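Local coordinates for maternal protein tudor (Drosophila melanogaster, PDB 4Q5W), which probably acts in the germline piRNA pathway through methylation-dependent protein binding, and is required for primordial germ cell formation and abdominal segmentation, at residues A[4-9]-A[140-145]; A[65-70]-A[78-83]. All coordinates share one frame; numbering follows the deposited sequence.

The chain is the ninth extended Tudor unit of the protein, and the two contacts sample its two beta sheets. Contact 1 joins strand 5-11 to strand 139-144, closing a five-stranded mixed sheet between its first and last members. Contact 2 joins strands 63-71 and 77-81, the central hairpin of the four-stranded antiparallel Tudor sheet. Along the chain, contact 2 falls entirely between the two halves of contact 1, consistent with the extended Tudor architecture, in which an SN-like domain is assembled from chain on both sides of the Tudor core. Their centres lie 23 Å apart, on opposite sides of the chain's centre, yet their nearest atoms come within about 5 Å without touching.

Contact 1: A[4-9]-A[140-145]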
ATOM      1  N   THR A   4       6.749  -1.259 -17.324  1.00 30.11           N
ATOM      2  CA  THR A   4       5.409  -1.697 -16.936  1.00 24.28           C
ATOM      3  C   THR A   4       4.735  -0.700 -15.990  1.00 22.48           C
ATOM      4  O   THR A   4       5.402   0.125 -15.374  1.00 25.58           O
ATOM      5  CB  THR A   4       5.423  -3.104 -16.311  1.00 28.09           C
ATOM      6  OG1 THR A   4       4.113  -3.677 -16.406  1.00 35.94           O
ATOM      7  CG2 THR A   4       5.853  -3.067 -14.851  1.00 16.00           C
ATOM      8  N   LYS A   5       3.410  -0.781 -15.893  1.00 17.13           N
ATOM      9  CA  LYS A   5       2.626   0.206 -15.167  1.00 15.33           C
ATOM     10  C   LYS A   5       2.095  -0.380 -13.866  1.00 18.38           C
ATOM     11  O   LYS A   5       1.808  -1.573 -13.795  1.00 15.82           O
ATOM     12  CB  LYS A   5       1.435   0.663 -16.017  1.00 17.90           C
ATOM     13  CG  LYS A   5       0.625   1.785 -15.363  1.00 23.39           C
ATOM     14  CD  LYS A   5      -0.406   2.382 -16.300  1.00 25.49           C
ATOM     15  CE  LYS A   5      -1.616   1.476 -16.470  1.00 29.62           C
ATOM     16  NZ  LYS A   5      -2.626   2.088 -17.385  1.00 24.24           N
ATOM     17  N   ALA A   6       1.971   0.461 -12.846  1.00 13.34           N
ATOM     18  CA  ALA A   6       1.385   0.035 -11.582  1.00 11.08           C
ATOM     19  C   ALA A   6       0.758   1.223 -10.873  1.00 12.97           C
ATOM     20  O   ALA A   6       0.987   2.379 -11.239  1.00 13.34           O
ATOM     21  CB  ALA A   6       2.444  -0.606 -10.699  1.00 10.86           C
ATOM     22  N   ILE A   7      -0.051   0.933  -9.861  1.00 12.57           N
ATOM     23  CA  ILE A   7      -0.608   1.976  -9.003  0.50 12.52           C
ATOM     24  C   ILE A   7      -0.110   1.796  -7.577  1.00 14.26           C
ATOM     25  O   ILE A   7      -0.231   0.709  -7.003  1.00 13.07           O
ATOM     26  CB  ILE A   7      -2.135   1.931  -8.973  0.50 13.74           C
ATOM     27  CG1 ILE A   7      -2.710   2.238 -10.354  0.50 16.57           C
ATOM     28  CG2 ILE A   7      -2.678   2.916  -7.936  0.50 15.85           C
ATOM     29  CD1 ILE A   7      -4.208   2.037 -10.428  0.50 20.83           C
ATOM     30  N   ILE A   8       0.461   2.851  -7.001  1.00 12.99           N
ATOM     31  CA  ILE A   8       0.909   2.784  -5.614  1.00 10.08           C
ATOM     32  C   ILE A   8      -0.284   2.922  -4.681  1.00 11.14           C
ATOM     33  O   ILE A   8      -1.032   3.900  -4.748  1.00 13.70           O
ATOM     34  CB  ILE A   8       1.995   3.841  -5.325  1.00  9.17           C
ATOM     35  CG1 ILE A   8       3.240   3.492  -6.146  1.00 15.12           C
ATOM     36  CG2 ILE A   8       2.334   3.894  -3.832  1.00 12.24           C
ATOM     37  CD1 ILE A   8       4.356   4.519  -6.075  1.00 17.19           C
ATOM     38  N   THR A   9      -0.468   1.907  -3.838  1.00 12.80           N
ATOM     39  CA  THR A   9      -1.613   1.840  -2.934  1.00 13.01           C
ATOM     40  C   THR A   9      -1.259   2.118  -1.470  1.00 12.04           C
ATOM     41  O   THR A   9      -2.141   2.461  -0.677  1.00 16.83           O
ATOM     42  CB  THR A   9      -2.352   0.485  -3.054  1.00 12.64           C
ATOM     43  OG1 THR A   9      -1.415  -0.591  -2.968  1.00 14.98           O
ATOM     44  CG2 THR A   9      -3.087   0.401  -4.377  1.00 14.01           C
ATOM     45  N   VAL A 140       2.294   4.903 -11.829  1.00 10.65           N
ATOM     46  CA  VAL A 140       3.724   4.949 -12.097  1.00 10.50           C
ATOM     47  C   VAL A 140       4.183   3.916 -13.115  1.00 14.94           C
ATOM     48  O   VAL A 140       3.622   2.820 -13.228  1.00 14.04           O
ATOM     49  CB  VAL A 140       4.561   4.724 -10.815  1.00 10.77           C
ATOM     50  CG1 VAL A 140       4.469   5.922  -9.894  1.00 11.55           C
ATOM     51  CG2 VAL A 140       4.115   3.445 -10.081  1.00 10.50           C
ATOM     52  N   ALA A 141       5.222   4.276 -13.855  1.00 14.08           N
ATOM     53  CA  ALA A 141       5.951   3.305 -14.644  1.00 12.07           C
ATOM     54  C   ALA A 141       7.024   2.698 -13.757  1.00 16.46           C
ATOM     55  O   ALA A 141       7.640   3.390 -12.942  1.00 14.88           O
ATOM     56  CB  ALA A 141       6.563   3.959 -15.886  1.00 12.85           C
ATOM     57  N   VAL A 142       7.238   1.397 -13.902  1.00 15.88           N
ATOM     58  CA  VAL A 142       8.157   0.689 -13.023  1.00 11.88           C
ATOM     59  C   VAL A 142       9.261   0.003 -13.820  1.00 16.72           C
ATOM     60  O   VAL A 142       8.994  -0.733 -14.765  1.00 17.49           O
ATOM     61  CB  VAL A 142       7.409  -0.387 -12.189  1.00 12.31           C
ATOM     62  CG1 VAL A 142       8.371  -1.112 -11.237  1.00 12.38           C
ATOM     63  CG2 VAL A 142       6.253   0.232 -11.441  1.00 15.98           C
ATOM     64  N   GLU A 143      10.508   0.282 -13.467  1.00 14.25           N
ATOM     65  CA  GLU A 143      11.648  -0.437 -14.018  0.70 18.79           C
ATOM     66  C   GLU A 143      12.392  -1.145 -12.887  1.00 19.13           C
ATOM     67  O   GLU A 143      12.634  -0.540 -11.841  1.00 22.62           O
ATOM     68  CB  GLU A 143      12.587   0.540 -14.729  0.70 18.00           C
ATOM     69  CG  GLU A 143      13.957  -0.026 -15.052  0.70 23.87           C
ATOM     70  CD  GLU A 143      14.821   0.955 -15.819  0.70 28.89           C
ATOM     71  OE1 GLU A 143      14.248   1.841 -16.490  0.70 26.48           O
ATOM     72  OE2 GLU A 143      16.068   0.844 -15.747  0.70 28.27           O
ATOM     73  N   PHE A 144      12.767  -2.404 -13.096  1.00 20.07           N
ATOM     74  CA  PHE A 144      13.467  -3.155 -12.052  1.00 21.95           C
ATOM     75  C   PHE A 144      14.981  -2.981 -12.039  1.00 19.13           C
ATOM     76  O   PHE A 144      15.660  -3.245 -13.024  1.00 23.27           O
ATOM     77  CB  PHE A 144      13.084  -4.638 -12.090  1.00 23.14           C
ATOM     78  CG  PHE A 144      11.696  -4.900 -11.593  1.00 23.34           C
ATOM     79  CD1 PHE A 144      11.468  -5.154 -10.257  1.00 26.32           C
ATOM     80  CD2 PHE A 144      10.616  -4.852 -12.454  1.00 24.17           C
ATOM     81  CE1 PHE A 144      10.190  -5.371  -9.787  1.00 30.27           C
ATOM     82  CE2 PHE A 144       9.337  -5.065 -11.987  1.00 23.63           C
ATOM     83  CZ  PHE A 144       9.126  -5.323 -10.657  1.00 27.59           C
ATOM     84  N   VAL A 145      15.503  -2.537 -10.899  1.00 19.50           N
ATOM     85  CA  VAL A 145      16.941  -2.400 -10.712  1.00 22.94           C
ATOM     86  C   VAL A 145      17.523  -3.712 -10.218  1.00 24.56           C
ATOM     87  O   VAL A 145      18.548  -4.176 -10.718  1.00 28.29           O
ATOM     88  CB  VAL A 145      17.280  -1.315  -9.678  1.00 23.91           C
ATOM     89  CG1 VAL A 145      18.794  -1.140  -9.569  1.00 27.64           C
ATOM     90  CG2 VAL A 145      16.598   0.004 -10.033  1.00 28.03           C
TER
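Ile8 and Val140 meet at about a right angle, Ile8 CG1 lying 4.0 Å from Val140 CG2. Chi1 of Val140 (-71°) sets CG1 anti to the carbonyl carbon, which leaves CG2 in the crowded position between backbone N and carbonyl carbon, and there Val140 CG2 also comes to 3.5 Å from Ala6 O. The other branch, CG1, faces Ile8 CD1. Two residues further on, Val142 has CG1 anti to the backbone N, which leaves Val142 CG2 beside that N and turned to Ala6 CB at 4.0 Å. Thr4 and Val142 lie side by side and point the same way, the methyl CG2 of Thr4, not its hydroxyl, being 4.1 Å from Val142 CB. The backbone fixes this register: Ala6 and Val140 form an antiparallel hydrogen-bonded pair, with Ala6 N to Val140 O and Val140 N to Ala6 O both 2.9 Å. Val142 N adds a bond of 2.7 Å to Thr4 O, whereas the return bond from Thr4 N to Val142 O is weak. Leu19, Val154 and Leu156 of neighbouring strands touch the same apolar side chains, while Lys5 and Ala141 point to the other face of the sheet. At 115° between strand directions, the short pairing joins the first and last strands of the five-stranded sheet, consistent with the SN-like (OB-fold) domain that accompanies the Tudor core in extended Tudor units.

Contact 2: A[65-70]-A[78-83]; sequences RSRILE and KVILID
Residues 65-70 and 78-83 form the antiparallel hairpin at the middle of the Tudor sheet, where the axes of strands 65-70 and 78-81 approach to 4.5 Å and a classic beta bulge sets Leu69 and Glu70 both opposite Lys78. Lys78 O accepts both amides, Leu69 N at 2.8 Å and Glu70 N at 3.1 Å, which accounts for the one-residue shift in register. On one face Ile68 CD1 packs against Val79 CG1 at 3.6 Å. On the other, Arg67 and Ile80 run side by side: Ile80 CG2 sits 3.7 Å above the Arg67 guanidinium plane, offset toward its rim. Leu69 CD1 approaches Ile80 CB at 3.9 Å. At the far end, Arg65 is bent at chi3 (-66°), and its guanidinium grips Asp83 side-on, the two planes being only 26° apart. Arg65 NE bonds Asp83 OD2 at 3.0 Å and Arg65 NH1 bonds Asp83 OD1 at 2.7 Å, a salt bridge, while Ile82 CD1 lies over the centre of one guanidinium face. An alanine in place of Arg65 would probably leave the buried carboxylate of Asp83 without its counter-charge and Ile82 CD1 without the flat group it packs on. The carbonyls of Ile103 and Lys104 also accept from Arg65, and Val106 N donates to Asp83 OD1, tying this end to residues 103-106. One water accepts from Arg65 N and donates to Asp83 OD2; a second donates to Arg65 O and accepts from Asp83 N.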
ATOM      1  N   ARG A  65     -10.279  -7.684   1.910  1.00 13.99           N
ATOM      2  CA  ARG A  65      -9.563  -8.810   2.473  1.00 11.63           C
ATOM      3  C   ARG A  65      -8.544  -8.294   3.473  1.00 13.60           C
ATOM      4  O   ARG A  65      -7.851  -7.310   3.209  1.00 12.40           O
ATOM      5  CB  ARG A  65      -8.846  -9.606   1.390  1.00 11.28           C
ATOM      6  CG  ARG A  65      -9.790 -10.263   0.397  1.00 10.43           C
ATOM      7  CD  ARG A  65      -9.109 -11.436  -0.265  1.00 10.73           C
ATOM      8  NE  ARG A  65      -7.989 -11.010  -1.103  1.00 15.65           N
ATOM      9  CZ  ARG A  65      -7.125 -11.852  -1.655  1.00 13.60           C
ATOM     10  NH1 ARG A  65      -6.129 -11.388  -2.407  1.00 15.68           N
ATOM     11  NH2 ARG A  65      -7.263 -13.157  -1.456  1.00 13.13           N
ATOM     12  N   SER A  66      -8.441  -8.968   4.612  1.00 11.44           N
ATOM     13  CA  SER A  66      -7.594  -8.484   5.693  1.00 10.20           C
ATOM     14  C   SER A  66      -6.827  -9.588   6.396  1.00 14.83           C
ATOM     15  O   SER A  66      -7.208 -10.755   6.343  1.00 15.32           O
ATOM     16  CB  SER A  66      -8.445  -7.743   6.725  1.00 13.86           C
ATOM     17  OG  SER A  66      -9.538  -8.556   7.134  1.00 24.55           O
ATOM     18  N   ARG A  67      -5.755  -9.198   7.081  1.00 13.29           N
ATOM     19  CA  ARG A  67      -5.001 -10.106   7.933  1.00 13.44           C
ATOM     20  C   ARG A  67      -4.786  -9.421   9.276  1.00 16.33           C
ATOM     21  O   ARG A  67      -4.464  -8.234   9.334  1.00 15.57           O
ATOM     22  CB  ARG A  67      -3.649 -10.488   7.311  1.00 17.13           C
ATOM     23  CG  ARG A  67      -2.795 -11.383   8.200  1.00 17.67           C
ATOM     24  CD  ARG A  67      -1.615 -12.007   7.447  1.00 15.16           C
ATOM     25  NE  ARG A  67      -0.928 -11.034   6.598  1.00 20.79           N
ATOM     26  CZ  ARG A  67       0.022 -10.209   7.026  1.00 22.13           C
ATOM     27  NH1 ARG A  67       0.599  -9.363   6.179  1.00 26.14           N
ATOM     28  NH2 ARG A  67       0.403 -10.231   8.298  1.00 19.15           N
ATOM     29  N   ILE A  68      -4.980 -10.167  10.354  1.00 13.65           N
ATOM     30  CA  ILE A  68      -4.836  -9.613  11.692  1.00 16.93           C
ATOM     31  C   ILE A  68      -3.370  -9.352  12.017  1.00 18.87           C
ATOM     32  O   ILE A  68      -2.544 -10.266  11.977  1.00 19.83           O
ATOM     33  CB  ILE A  68      -5.424 -10.559  12.759  1.00 18.13           C
ATOM     34  CG1 ILE A  68      -6.882 -10.901  12.431  1.00 13.93           C
ATOM     35  CG2 ILE A  68      -5.320  -9.937  14.142  1.00 20.99           C
ATOM     36  CD1 ILE A  68      -7.816  -9.713  12.432  1.00 15.97           C
ATOM     37  N   LEU A  69      -3.058  -8.103  12.337  1.00 15.14           N
ATOM     38  CA  LEU A  69      -1.715  -7.736  12.772  1.00 19.95           C
ATOM     39  C   LEU A  69      -1.589  -7.792  14.293  1.00 23.19           C
ATOM     40  O   LEU A  69      -0.612  -8.325  14.827  1.00 22.16           O
ATOM     41  CB  LEU A  69      -1.364  -6.337  12.280  1.00 19.79           C
ATOM     42  CG  LEU A  69      -1.205  -6.208  10.763  1.00 15.75           C
ATOM     43  CD1 LEU A  69      -0.953  -4.768  10.376  1.00 17.54           C
ATOM     44  CD2 LEU A  69      -0.066  -7.103  10.288  1.00 22.86           C
ATOM     45  N   GLU A  70      -2.577  -7.233  14.990  1.00 22.78           N
ATOM     46  CA  GLU A  70      -2.548  -7.188  16.445  0.50 21.97           C
ATOM     47  C   GLU A  70      -3.935  -7.392  17.046  1.00 22.33           C
ATOM     48  O   GLU A  70      -4.927  -6.867  16.541  1.00 24.06           O
ATOM     49  CB  GLU A  70      -1.962  -5.855  16.919  0.50 22.99           C
ATOM     50  CG  GLU A  70      -1.687  -5.781  18.411  0.50 24.36           C
ATOM     51  CD  GLU A  70      -1.013  -4.484  18.815  0.50 27.93           C
ATOM     52  OE1 GLU A  70      -0.754  -3.645  17.929  0.50 29.45           O
ATOM     53  OE2 GLU A  70      -0.747  -4.303  20.021  0.50 30.75           O
ATOM     54  N   LYS A  78      -5.972  -4.468  15.022  1.00 19.00           N
ATOM     55  CA  LYS A  78      -5.257  -3.773  13.965  1.00 17.65           C
ATOM     56  C   LYS A  78      -5.053  -4.770  12.841  1.00 16.77           C
ATOM     57  O   LYS A  78      -4.530  -5.865  13.060  1.00 20.93           O
ATOM     58  CB  LYS A  78      -3.897  -3.244  14.434  1.00 17.64           C
ATOM     59  CG  LYS A  78      -3.137  -2.517  13.307  1.00 18.41           C
ATOM     60  CD  LYS A  78      -1.833  -1.899  13.782  1.00 20.18           C
ATOM     61  CE  LYS A  78      -1.191  -1.049  12.669  1.00 22.43           C
ATOM     62  NZ  LYS A  78       0.164  -0.533  13.046  1.00 26.34           N
ATOM     63  N   VAL A  79      -5.489  -4.399  11.645  1.00 14.20           N
ATOM     64  CA  VAL A  79      -5.413  -5.294  10.501  1.00 12.13           C
ATOM     65  C   VAL A  79      -4.698  -4.625   9.337  1.00 11.43           C
ATOM     66  O   VAL A  79      -4.607  -3.401   9.285  1.00 14.32           O
ATOM     67  CB  VAL A  79      -6.816  -5.703  10.021  1.00 15.46           C
ATOM     68  CG1 VAL A  79      -7.617  -6.313  11.168  1.00 14.30           C
ATOM     69  CG2 VAL A  79      -7.551  -4.502   9.434  1.00 14.70           C
ATOM     70  N   ILE A  80      -4.187  -5.442   8.420  1.00 12.68           N
ATOM     71  CA  ILE A  80      -3.701  -4.952   7.132  1.00 13.78           C
ATOM     72  C   ILE A  80      -4.725  -5.297   6.051  1.00 14.87           C
ATOM     73  O   ILE A  80      -5.270  -6.405   6.026  1.00 14.08           O
ATOM     74  CB  ILE A  80      -2.294  -5.515   6.766  1.00 14.42           C
ATOM     75  CG1 ILE A  80      -1.874  -5.049   5.364  1.00 17.51           C
ATOM     76  CG2 ILE A  80      -2.257  -7.029   6.840  1.00 13.84           C
ATOM     77  CD1 ILE A  80      -0.429  -5.431   4.989  1.00 19.57           C
ATOM     78  N   LEU A  81      -5.016  -4.338   5.175  1.00 12.53           N
ATOM     79  CA  LEU A  81      -5.844  -4.620   4.007  1.00 11.92           C
ATOM     80  C   LEU A  81      -4.907  -5.186   2.956  1.00 12.12           C
ATOM     81  O   LEU A  81      -4.230  -4.432   2.235  1.00 14.72           O
ATOM     82  CB  LEU A  81      -6.537  -3.355   3.501  1.00 11.95           C
ATOM     83  CG  LEU A  81      -7.272  -2.522   4.570  1.00 13.30           C
ATOM     84  CD1 LEU A  81      -8.022  -1.361   3.933  1.00 16.19           C
ATOM     85  CD2 LEU A  81      -8.220  -3.387   5.400  1.00 12.47           C
ATOM     86  N   ILE A  82      -4.855  -6.514   2.894  1.00 11.41           N
ATOM     87  CA  ILE A  82      -3.782  -7.219   2.196  1.00 14.01           C
ATOM     88  C   ILE A  82      -3.634  -6.886   0.719  1.00 12.21           C
ATOM     89  O   ILE A  82      -2.533  -6.967   0.171  1.00 13.79           O
ATOM     90  CB  ILE A  82      -3.883  -8.744   2.360  1.00 12.72           C
ATOM     91  CG1 ILE A  82      -5.192  -9.273   1.760  1.00 13.05           C
ATOM     92  CG2 ILE A  82      -3.748  -9.117   3.828  1.00 14.32           C
ATOM     93  CD1 ILE A  82      -5.192 -10.780   1.567  1.00 11.56           C
ATOM     94  N   ASP A  83      -4.730  -6.510   0.072  1.00 12.79           N
ATOM     95  CA  ASP A  83      -4.667  -6.214  -1.346  1.00 13.31           C
ATOM     96  C   ASP A  83      -4.085  -4.837  -1.608  1.00 10.46           C
ATOM     97  O   ASP A  83      -3.717  -4.537  -2.739  1.00 14.27           O
ATOM     98  CB  ASP A  83      -6.041  -6.384  -2.005  1.00 11.19           C
ATOM     99  CG  ASP A  83      -6.470  -7.842  -2.058  1.00 13.76           C
ATOM    100  OD1 ASP A  83      -5.591  -8.701  -2.304  1.00 11.43           O
ATOM    101  OD2 ASP A  83      -7.669  -8.127  -1.845  1.00 12.29           O
TER
HETATM  102  O   HOH W   1      -9.429  -6.458  -0.551  1.00 11.95           O
HETATM  103  O   HOH W   2      -7.516  -5.744   0.918  1.00 14.34           O